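Local coordinates for BolA like protein (Arabidopsis thaliana, PDB 4PUG) that pairs with glutaredoxins to form heterodimers that bind a labile iron-sulfur cluster, and may act as a redox-regulated transcriptional regulator, at residues Ile3-Arg6 / Ala7-Met10; Glu58-Leu62 / Val63-Arg67. One frame throughout, in Å; residues are numbered along the deposited sequence.

Contact 1: residues Ile3-Arg6 / Ala7-Met10; sequences IENR and ASRM
The two oxygens of Asn5 accept hydrogen bonds from Ser8 and Arg9 at the start of helix 6-18. Asn5 OD1 accepts from Ser8 N at 3.0 Å, in a nearly straight bond. It gets there because Asn5 CG sits between the backbone N and the carbonyl carbon (chi1 59°), which swings the amide back over the helix end. Asn5 O has two donors on one face of its plane: Ser8 OG at 2.7 Å and Arg9 N at 3.2 Å. At the next residue, Arg6 O receives Met10 N at 2.9 Å.

Among the nonpolar contacts, the bent end of Met10 brings CE to 3.6 Å from Arg6 CG.

The charged groups meet differently. Bent at chi3 (-58°), Arg9 lays one guanidinium face, near its rim, against Arg6 CA, with Arg9 NH2 3.5 Å from Arg6 CA, while Arg6 NH2 lies in plane at its edge and the two guanidinium planes stand almost perpendicular. Both arginines pair with the Glu76 carboxylate, and Arg6 also reaches Asp43. A leucine in place of Arg9 would probably leave Glu76 without one of its two arginine partners and remove the flat group lying over Arg6 CA. The arrangement is an asparagine N-cap, here opening the first helix of the BolA fold and followed directly by a buried arginine tied to acidic residues elsewhere in the chain.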
loop_
_atom_site.group_PDB
_atom_site.type_symbol
_atom_site.label_atom_id
_atom_site.label_comp_id
_atom_site.label_asym_id
_atom_site.label_seq_id
_atom_site.Cartn_x
_atom_site.Cartn_y
_atom_site.Cartn_z
ATOM N N ILE A 3 4.920 16.520 -1.011
ATOM C CA ILE A 3 5.959 15.718 -0.373
ATOM C C ILE A 3 6.210 14.462 -1.199
ATOM O O ILE A 3 5.304 13.655 -1.412
ATOM C CB ILE A 3 5.586 15.301 1.064
ATOM C CG1 ILE A 3 5.236 16.522 1.915
ATOM C CG2 ILE A 3 6.727 14.522 1.702
ATOM C CD1 ILE A 3 4.821 16.171 3.329
ATOM N N GLU A 4 7.442 14.308 -1.667
ATOM C CA GLU A 4 7.828 13.154 -2.467
ATOM C C GLU A 4 8.284 12.014 -1.559
ATOM O O GLU A 4 9.436 11.985 -1.126
ATOM C CB GLU A 4 8.951 13.552 -3.430
ATOM C CG GLU A 4 9.491 12.436 -4.309
ATOM C CD GLU A 4 10.697 12.878 -5.121
ATOM O OE1 GLU A 4 11.124 14.043 -4.964
ATOM O OE2 GLU A 4 11.219 12.063 -5.910
ATOM N N ASN A 5 7.379 11.085 -1.260
ATOM C CA ASN A 5 7.720 9.932 -0.426
ATOM C C ASN A 5 7.059 8.627 -0.882
ATOM O O ASN A 5 6.398 8.588 -1.921
ATOM C CB ASN A 5 7.434 10.214 1.058
ATOM C CG ASN A 5 5.975 10.558 1.330
ATOM O OD1 ASN A 5 5.080 10.202 0.563
ATOM N ND2 ASN A 5 5.732 11.253 2.437
ATOM N N ARG A 6 7.247 7.564 -0.105
ATOM C CA ARG A 6 6.690 6.254 -0.442
ATOM C C ARG A 6 5.162 6.246 -0.415
ATOM O O ARG A 6 4.524 5.659 -1.291
ATOM C CB ARG A 6 7.247 5.167 0.485
ATOM C CG ARG A 6 6.424 3.882 0.511
ATOM C CD ARG A 6 7.259 2.687 0.943
ATOM N NE ARG A 6 8.350 2.437 0.006
ATOM C CZ ARG A 6 9.639 2.546 0.310
ATOM N NH1 ARG A 6 10.011 2.887 1.537
ATOM N NH2 ARG A 6 10.559 2.302 -0.615
ATOM N N ALA A 7 4.585 6.898 0.589
ATOM C CA ALA A 7 3.132 6.961 0.728
ATOM C C ALA A 7 2.477 7.560 -0.520
ATOM O O ALA A 7 1.515 7.006 -1.062
ATOM C CB ALA A 7 2.755 7.748 1.976
ATOM N N SER A 8 3.023 8.683 -0.975
ATOM C CA SER A 8 2.540 9.345 -2.179
ATOM C C SER A 8 2.678 8.470 -3.421
ATOM O O SER A 8 1.765 8.423 -4.241
ATOM C CB SER A 8 3.260 10.678 -2.400
ATOM O OG SER A 8 4.635 10.481 -2.660
ATOM N N ARG A 9 3.812 7.787 -3.566
ATOM C CA ARG A 9 4.026 6.924 -4.729
ATOM C C ARG A 9 3.005 5.801 -4.747
ATOM O O ARG A 9 2.393 5.521 -5.774
ATOM C CB ARG A 9 5.441 6.336 -4.740
ATOM C CG ARG A 9 6.542 7.346 -5.008
ATOM C CD ARG A 9 7.856 6.665 -5.366
ATOM N NE ARG A 9 8.321 5.761 -4.317
ATOM C CZ ARG A 9 9.043 6.142 -3.270
ATOM N NH1 ARG A 9 9.382 7.416 -3.122
ATOM N NH2 ARG A 9 9.425 5.250 -2.365
ATOM N N MET A 10 2.827 5.164 -3.597
ATOM C CA MET A 10 1.838 4.104 -3.470
ATOM C C MET A 10 0.435 4.600 -3.797
ATOM O O MET A 10 -0.293 3.945 -4.539
ATOM C CB MET A 10 1.883 3.475 -2.077
ATOM C CG MET A 10 3.186 2.755 -1.782
ATOM S SD MET A 10 3.248 2.010 -0.143
ATOM C CE MET A 10 2.829 3.405 0.886
#

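Contact 2: residues Glu58-Leu62 / Val63-Arg67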
loop_
_atom_site.group_PDB
_atom_site.type_symbol
_atom_site.label_atom_id
_atom_site.label_comp_id
_atom_site.label_asym_id
_atom_site.label_seq_id
_atom_site.Cartn_x
_atom_site.Cartn_y
_atom_site.Cartn_z
ATOM N N GLU A 58 -13.657 -7.291 -9.014
ATOM C CA GLU A 58 -14.810 -8.132 -9.337
ATOM C C GLU A 58 -14.424 -9.411 -10.076
ATOM O O GLU A 58 -13.748 -9.368 -11.105
ATOM C CB GLU A 58 -15.833 -7.346 -10.158
ATOM C CG GLU A 58 -16.969 -6.766 -9.336
ATOM C CD GLU A 58 -17.585 -5.540 -9.979
ATOM O OE1 GLU A 58 -17.387 -5.340 -11.196
ATOM O OE2 GLU A 58 -18.257 -4.771 -9.262
ATOM N N GLY A 59 -14.858 -10.548 -9.539
ATOM C CA GLY A 59 -14.572 -11.838 -10.141
ATOM C C GLY A 59 -13.209 -12.394 -9.778
ATOM O O GLY A 59 -12.837 -13.483 -10.216
ATOM N N MET A 60 -12.455 -11.644 -8.982
ATOM C CA MET A 60 -11.150 -12.107 -8.539
ATOM C C MET A 60 -11.265 -12.773 -7.179
ATOM O O MET A 60 -11.901 -12.238 -6.272
ATOM C CB MET A 60 -10.166 -10.942 -8.436
ATOM C CG MET A 60 -9.844 -10.240 -9.742
ATOM S SD MET A 60 -8.469 -9.097 -9.503
ATOM C CE MET A 60 -8.286 -8.427 -11.150
ATOM N N ASN A 61 -10.651 -13.941 -7.031
ATOM C CA ASN A 61 -10.507 -14.524 -5.706
ATOM C C ASN A 61 -9.493 -13.690 -4.926
ATOM O O ASN A 61 -8.840 -12.819 -5.503
ATOM C CB ASN A 61 -10.082 -15.992 -5.799
ATOM C CG ASN A 61 -8.912 -16.201 -6.738
ATOM O OD1 ASN A 61 -8.115 -15.293 -6.962
ATOM N ND2 ASN A 61 -8.802 -17.401 -7.296
ATOM N N LEU A 62 -9.358 -13.935 -3.627
ATOM C CA LEU A 62 -8.434 -13.144 -2.814
ATOM C C LEU A 62 -6.989 -13.212 -3.314
ATOM O O LEU A 62 -6.299 -12.186 -3.385
ATOM C CB LEU A 62 -8.518 -13.551 -1.338
ATOM C CG LEU A 62 -7.683 -12.758 -0.328
ATOM C CD1 LEU A 62 -8.473 -12.558 0.956
ATOM C CD2 LEU A 62 -6.363 -13.460 -0.033
ATOM N N VAL A 63 -6.535 -14.415 -3.659
ATOM C CA VAL A 63 -5.143 -14.612 -4.057
ATOM C C VAL A 63 -4.774 -13.756 -5.269
ATOM O O VAL A 63 -3.698 -13.167 -5.310
ATOM C CB VAL A 63 -4.788 -16.114 -4.279
ATOM C CG1 VAL A 63 -5.684 -16.745 -5.339
ATOM C CG2 VAL A 63 -3.307 -16.282 -4.630
ATOM N N LYS A 64 -5.687 -13.647 -6.229
ATOM C CA LYS A 64 -5.443 -12.859 -7.432
ATOM C C LYS A 64 -5.429 -11.355 -7.153
ATOM O O LYS A 64 -4.603 -10.627 -7.709
ATOM C CB LYS A 64 -6.490 -13.183 -8.493
ATOM C CG LYS A 64 -5.995 -13.060 -9.911
ATOM C CD LYS A 64 -7.135 -13.259 -10.884
ATOM C CE LYS A 64 -6.940 -12.413 -12.127
ATOM N NZ LYS A 64 -8.141 -12.443 -13.004
ATOM N N ARG A 65 -6.352 -10.897 -6.308
ATOM C CA ARG A 65 -6.402 -9.495 -5.894
ATOM C C ARG A 65 -5.086 -9.103 -5.238
ATOM O O ARG A 65 -4.425 -8.136 -5.635
ATOM C CB ARG A 65 -7.545 -9.267 -4.896
ATOM C CG ARG A 65 -8.944 -9.548 -5.431
ATOM C CD ARG A 65 -10.027 -9.298 -4.377
ATOM N NE ARG A 65 -11.351 -9.679 -4.870
ATOM C CZ ARG A 65 -12.498 -9.414 -4.250
ATOM N NH1 ARG A 65 -12.507 -8.756 -3.098
ATOM N NH2 ARG A 65 -13.643 -9.807 -4.791
ATOM N N HIS A 66 -4.708 -9.878 -4.228
ATOM C CA HIS A 66 -3.479 -9.615 -3.491
ATOM C C HIS A 66 -2.219 -9.732 -4.344
ATOM O O HIS A 66 -1.265 -8.979 -4.145
ATOM C CB HIS A 66 -3.381 -10.496 -2.248
ATOM C CG HIS A 66 -4.233 -10.032 -1.116
ATOM N ND1 HIS A 66 -3.834 -10.093 0.196
ATOM C CD2 HIS A 66 -5.479 -9.483 -1.100
ATOM C CE1 HIS A 66 -4.783 -9.610 0.979
ATOM N NE2 HIS A 66 -5.794 -9.234 0.204
ATOM N N ARG A 67 -2.204 -10.671 -5.288
ATOM C CA ARG A 67 -1.068 -10.784 -6.203
ATOM C C ARG A 67 -0.994 -9.563 -7.101
ATOM O O ARG A 67 0.095 -9.104 -7.445
ATOM C CB ARG A 67 -1.190 -12.029 -7.079
ATOM C CG ARG A 67 -0.857 -13.333 -6.390
ATOM C CD ARG A 67 -1.173 -14.517 -7.299
ATOM N NE ARG A 67 -0.054 -14.857 -8.174
ATOM C CZ ARG A 67 0.144 -14.345 -9.384
ATOM N NH1 ARG A 67 -0.705 -13.456 -9.887
ATOM N NH2 ARG A 67 1.198 -14.725 -10.097
#
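Met60 O is gripped from one side chain by two nitrogens of Arg65: NE at 3.0 Å and, in a weak bond, NH2 at 3.3 Å. Neither bond is ideal. NE stands above the carbonyl plane, 45° out of it, and the oxygen is itself tilted from the guanidinium plane. The extended stem of Arg65 reaches back to this carbonyl and crosses the Met60 side chain at a slant, with Arg65 CG 3.5 Å from Met60 CB. Beyond this carbonyl, NH1 pairs with Glu93 and with the backbone O of Ser88, which ties the start of helix 62-72 to the end of strand 83-89 and what follows it.

Next along the chain comes the N-cap, Asn61. Asn61 OD1 accepts from Lys64 N at 3.0 Å, with CG held between the backbone N and the carbonyl carbon (chi1 49°). Asn61 O receives Arg65 N at 3.2 Å and a weak bond from Lys64 N. Phe57, Gly59, Arg65 and His66 fall in the spacing of the FxG...RH sequence signature of BolA proteins, so the capped turn links the two halves of that signature, and Arg65 also touches Phe57. Val63 lies alongside Asn61, pointing the same way, and Val63 CG1 comes to 3.3 Å from Asn61 OD1.

Leu62 meets His66 one helical turn on. Leu62 CD2 lies over the middle of one imidazole face, 4.1 Å from the centroid of the His66 ring and only 3° off its normal, a CH-pi contact. The backbones of this pair are joined as well, by a straight bond of 2.9 Å from His66 N to Leu62 O, while the His66 side chain touches Ile86 and Ser88 of strand 83-89.

Both contacts are asparagine-capped helix starts, but of different helices: contact 1 opens helix 6-18 and contact 2 opens helix 62-72. Their centres are 25 Å apart, on opposite sides of the chain's centre, and they do not touch. Contact 1 is partly buried and has two arginines sharing one acidic partner, together with a methionine that reaches Phe48 of strand 47-53. Contact 2 lies at the surface, farther from the centre of the chain; its one buried side chain, an arginine, spends part of its bonding on a local carbonyl, and a histidine ring adds a CH-pi contact with no counterpart in contact 1.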